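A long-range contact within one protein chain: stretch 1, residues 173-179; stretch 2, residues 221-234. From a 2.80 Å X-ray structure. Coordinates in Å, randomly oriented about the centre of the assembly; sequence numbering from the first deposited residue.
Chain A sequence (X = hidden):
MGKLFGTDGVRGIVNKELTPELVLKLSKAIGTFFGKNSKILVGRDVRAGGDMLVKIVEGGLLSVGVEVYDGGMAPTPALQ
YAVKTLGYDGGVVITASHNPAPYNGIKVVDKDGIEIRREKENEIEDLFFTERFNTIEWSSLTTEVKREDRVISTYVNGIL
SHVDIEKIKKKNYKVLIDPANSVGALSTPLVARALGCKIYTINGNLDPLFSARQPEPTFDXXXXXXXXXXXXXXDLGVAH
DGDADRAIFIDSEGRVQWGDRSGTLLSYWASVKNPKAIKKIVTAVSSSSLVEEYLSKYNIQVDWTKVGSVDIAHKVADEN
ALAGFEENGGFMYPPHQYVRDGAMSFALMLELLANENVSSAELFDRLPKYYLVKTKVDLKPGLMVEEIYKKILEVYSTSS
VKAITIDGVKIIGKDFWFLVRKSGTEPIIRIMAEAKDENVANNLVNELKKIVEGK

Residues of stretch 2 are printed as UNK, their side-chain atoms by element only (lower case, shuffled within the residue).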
# COMPACT_ATOMS: atom_id res chain seq x y z
N TYR A 173 9.05 6.27 -23.90
CA TYR A 173 7.77 5.60 -23.72
C TYR A 173 6.59 6.57 -23.73
O TYR A 173 6.73 7.75 -23.44
CB TYR A 173 7.78 4.85 -22.39
CG TYR A 173 8.52 3.54 -22.44
CD1 TYR A 173 8.22 2.57 -23.39
CD2 TYR A 173 9.51 3.24 -21.50
CE1 TYR A 173 8.87 1.34 -23.41
CE2 TYR A 173 10.17 2.01 -21.51
CZ TYR A 173 9.85 1.07 -22.47
OH TYR A 173 10.50 -0.15 -22.47
N LYS A 174 5.43 6.04 -24.09
CA LYS A 174 4.20 6.82 -24.12
C LYS A 174 3.34 6.28 -22.96
O LYS A 174 2.70 5.23 -23.10
CB LYS A 174 3.50 6.60 -25.47
CG LYS A 174 2.55 7.73 -25.86
CD LYS A 174 1.60 7.33 -26.99
CE LYS A 174 0.50 8.40 -27.20
NZ LYS A 174 -0.65 8.02 -28.10
N VAL A 175 3.31 6.97 -21.83
CA VAL A 175 2.56 6.49 -20.66
C VAL A 175 1.35 7.30 -20.23
O VAL A 175 1.24 8.48 -20.53
CB VAL A 175 3.49 6.37 -19.39
CG1 VAL A 175 4.61 5.37 -19.63
CG2 VAL A 175 4.07 7.72 -19.02
N LEU A 176 0.44 6.64 -19.51
CA LEU A 176 -0.74 7.33 -18.96
C LEU A 176 -0.69 7.16 -17.44
O LEU A 176 -0.41 6.08 -16.93
CB LEU A 176 -2.06 6.77 -19.52
CG LEU A 176 -3.28 7.29 -18.76
CD1 LEU A 176 -4.54 7.30 -19.60
CD2 LEU A 176 -3.48 6.39 -17.56
N ILE A 177 -0.96 8.25 -16.72
CA ILE A 177 -0.94 8.25 -15.27
C ILE A 177 -2.27 8.70 -14.67
O ILE A 177 -2.78 9.78 -14.98
CB ILE A 177 0.19 9.15 -14.77
CG1 ILE A 177 1.54 8.59 -15.23
CG2 ILE A 177 0.15 9.26 -13.28
CD1 ILE A 177 2.76 9.45 -14.87
N ASP A 178 -2.84 7.85 -13.82
CA ASP A 178 -4.11 8.10 -13.14
C ASP A 178 -3.85 8.23 -11.65
O ASP A 178 -3.93 7.25 -10.90
CB ASP A 178 -5.08 6.95 -13.41
CG ASP A 178 -6.50 7.22 -12.89
OD1 ASP A 178 -6.75 8.30 -12.33
OD2 ASP A 178 -7.37 6.33 -13.06
N PRO A 179 -3.52 9.45 -11.19
CA PRO A 179 -3.24 9.72 -9.78
C PRO A 179 -4.50 9.85 -8.93
O PRO A 179 -4.42 10.18 -7.74
CB PRO A 179 -2.43 11.00 -9.84
CG PRO A 179 -3.04 11.70 -10.99
CD PRO A 179 -3.16 10.63 -12.01
N UNK A 221 -12.92 0.59 -10.69
CA UNK A 221 -12.66 2.03 -10.71
C UNK A 221 -11.79 2.40 -11.90
O UNK A 221 -11.87 3.53 -12.39
c UNK A 221 -11.98 2.47 -9.42
o UNK A 221 -10.76 1.79 -9.21
N UNK A 222 -10.96 1.47 -12.35
CA UNK A 222 -10.09 1.75 -13.46
C UNK A 222 -10.82 1.52 -14.76
O UNK A 222 -10.34 1.91 -15.82
c UNK A 222 -6.74 0.33 -12.21
c UNK A 222 -8.02 1.12 -12.14
c UNK A 222 -8.85 0.87 -13.40
c UNK A 222 -7.73 2.60 -12.01
N UNK A 223 -11.99 0.91 -14.66
CA UNK A 223 -12.82 0.62 -15.83
C UNK A 223 -12.61 1.63 -16.97
O UNK A 223 -12.17 1.27 -18.05
c UNK A 223 -15.08 -0.64 -15.87
c UNK A 223 -14.38 -1.92 -15.38
c UNK A 223 -15.31 -3.17 -15.35
c UNK A 223 -14.30 0.60 -15.44
n UNK A 223 -16.41 -3.02 -14.35
N UNK A 224 -12.92 2.90 -16.72
CA UNK A 224 -12.81 3.92 -17.75
C UNK A 224 -11.41 4.34 -18.13
O UNK A 224 -11.16 4.66 -19.30
c UNK A 224 -15.04 4.93 -17.07
o UNK A 224 -16.67 6.65 -17.26
c UNK A 224 -15.68 6.20 -16.62
c UNK A 224 -13.59 5.16 -17.36
o UNK A 224 -15.18 6.78 -15.62
N UNK A 225 -10.48 4.39 -17.18
CA UNK A 225 -9.16 4.81 -17.59
C UNK A 225 -8.55 3.70 -18.46
O UNK A 225 -7.84 3.98 -19.42
c UNK A 225 -9.06 5.98 -15.33
c UNK A 225 -8.25 5.21 -16.38
o UNK A 225 -7.67 4.05 -15.80
N UNK A 226 -8.86 2.45 -18.14
CA UNK A 226 -8.38 1.31 -18.93
C UNK A 226 -8.80 1.59 -20.39
O UNK A 226 -8.08 1.28 -21.34
c UNK A 226 -9.01 0.01 -18.46
N UNK A 227 -9.97 2.19 -20.54
CA UNK A 227 -10.47 2.56 -21.85
C UNK A 227 -9.48 3.51 -22.51
O UNK A 227 -8.81 3.14 -23.46
o UNK A 227 -12.58 0.65 -23.43
c UNK A 227 -11.78 3.30 -21.70
c UNK A 227 -13.10 1.46 -22.61
c UNK A 227 -12.78 2.92 -22.73
o UNK A 227 -13.87 1.14 -21.67
N UNK A 228 -9.40 4.73 -21.99
CA UNK A 228 -8.51 5.73 -22.54
C UNK A 228 -7.09 5.20 -22.72
O UNK A 228 -6.37 5.66 -23.60
c UNK A 228 -9.88 7.56 -21.49
c UNK A 228 -8.48 7.02 -21.67
c UNK A 228 -7.88 6.74 -20.32
N UNK A 229 -6.67 4.25 -21.89
CA UNK A 229 -5.33 3.69 -22.08
C UNK A 229 -5.28 3.18 -23.52
O UNK A 229 -4.39 3.54 -24.31
c UNK A 229 -4.58 2.96 -19.79
c UNK A 229 -4.01 1.58 -21.76
c UNK A 229 -5.06 2.48 -21.14
N UNK A 230 -6.26 2.35 -23.85
CA UNK A 230 -6.36 1.76 -25.18
C UNK A 230 -6.57 2.82 -26.25
O UNK A 230 -5.78 2.90 -27.19
c UNK A 230 -7.22 -0.44 -26.16
c UNK A 230 -7.51 0.74 -25.23
c UNK A 230 -8.89 -2.06 -25.12
c UNK A 230 -8.44 -1.36 -26.40
n UNK A 230 -9.44 -1.14 -24.06
N UNK A 231 -7.59 3.65 -26.11
CA UNK A 231 -7.85 4.66 -27.13
C UNK A 231 -6.65 5.55 -27.44
O UNK A 231 -6.56 6.07 -28.55
c UNK A 231 -9.09 5.55 -26.79
c UNK A 231 -9.71 5.16 -25.44
o UNK A 231 -8.71 6.93 -26.80
N UNK A 232 -5.74 5.70 -26.49
CA UNK A 232 -4.55 6.52 -26.70
C UNK A 232 -3.30 5.70 -27.03
O UNK A 232 -2.21 6.26 -27.14
c UNK A 232 -4.84 9.69 -26.10
c UNK A 232 -4.24 7.36 -25.45
c UNK A 232 -5.07 8.59 -25.08
c UNK A 232 -4.68 9.06 -23.68
N UNK A 233 -3.44 4.38 -27.17
CA UNK A 233 -2.29 3.53 -27.50
C UNK A 233 -1.02 3.87 -26.71
O UNK A 233 0.03 4.16 -27.28
c UNK A 233 -3.11 3.11 -29.83
c UNK A 233 -3.22 3.81 -31.17
c UNK A 233 -1.99 3.62 -28.99
n UNK A 233 -4.61 1.84 -31.81
c UNK A 233 -4.49 3.34 -31.85
N UNK A 234 -1.12 3.81 -25.40
CA UNK A 234 0.00 4.11 -24.55
C UNK A 234 0.77 2.80 -24.33
O UNK A 234 0.18 1.73 -24.39
c UNK A 234 0.15 4.11 -22.06
c UNK A 234 -0.37 6.19 -23.27
c UNK A 234 -0.54 4.70 -23.24

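Position 221 carries one carbon ending in one oxygen, the hydroxymethyl of Ser221; it lies out of contact with the strand, and its hydroxyl is hydrogen-bonded elsewhere in the structure. At 222 there are four carbons, forked at the second; CB points sideways, yet the end of the chain comes nearer and brings a terminal carbon close to OD2 of Asp178. This is Leu222, and its CD2 lies 3.9 Å from OD2 of Asp178. Position 223 has four carbons in a row ending in nitrogen, as in Lys223, and it extends out of reach of the strand. Three carbons, the third bearing two oxygens, mark 224 as Glu224, also exposed and far from stretch 1.

Position 225 has one carbon carrying an oxygen and a second carbon; it points toward the strand, with that second carbon facing Asp178, where the modelled spacing is too short to interpret. The pattern is that of Thr225. Its OG1 donates a weak hydrogen bond to O of Leu222, 3.4 Å away. The single carbon at 226 is that of Ala226, directed away from the strand. Position 227 again shows three carbons with two oxygens on the last, hence Glu227, which is exposed and makes no contact with stretch 1.

At 228 one carbon carries two others and points toward the strand, where one of the pair approaches CD1 of Leu176. Three carbons branched at the first are Val228, and its CG2 is 3.5 Å from Leu176 CD1. The same three-carbon fork recurs at 229, pointing sideways but with one branch still near CD2 of Leu176; this is Val229, whose CG2 is 4.2 Å from Leu176 CD2. Position 230, four carbons in a row and a terminal nitrogen, is Lys230, whose NZ forms a long salt bridge with OE1 of Glu227 at 3.7 Å, one turn earlier on the exposed side. One carbon bearing an oxygen and a carbon makes 231 Thr231, out of reach.

Position 232 has four carbons forked at the second and points toward the strand, one end lying near CD1 of Leu176. It is Leu232, with CD1 4.4 Å from CD1 of Leu176. Another unbranched chain of four carbons and a nitrogen identifies 233 as Lys233. Its positive phi closes the helix in a Schellman motif; its CB points sideways and the end of its side chain leads away from the strand. At 234, three carbons branched at the first lie against Lys174 and Leu176; this is Val234, whose CG2 is 4.2 Å from Leu176 CB.

The helix runs nearly antiparallel to the strand, at 164° and a closest axial approach of 9.4 Å. Lys174, Leu176 and Asp178, alternate residues on one face of the strand, all point toward stretch 2. Leu176 is central, packing against Val228, Val229, Leu232 and Val234. Beside this apolar patch, the extended Lys174 passes the helix end, its CD 3.5 Å from O of Lys233, and its NZ donates a 2.5 Å hydrogen bond to O of Leu232. A polar tie at the terminating turn thus accompanies the hydrophobic packing.

Stretch 2 221-234: SLKETAEVVKTLKV
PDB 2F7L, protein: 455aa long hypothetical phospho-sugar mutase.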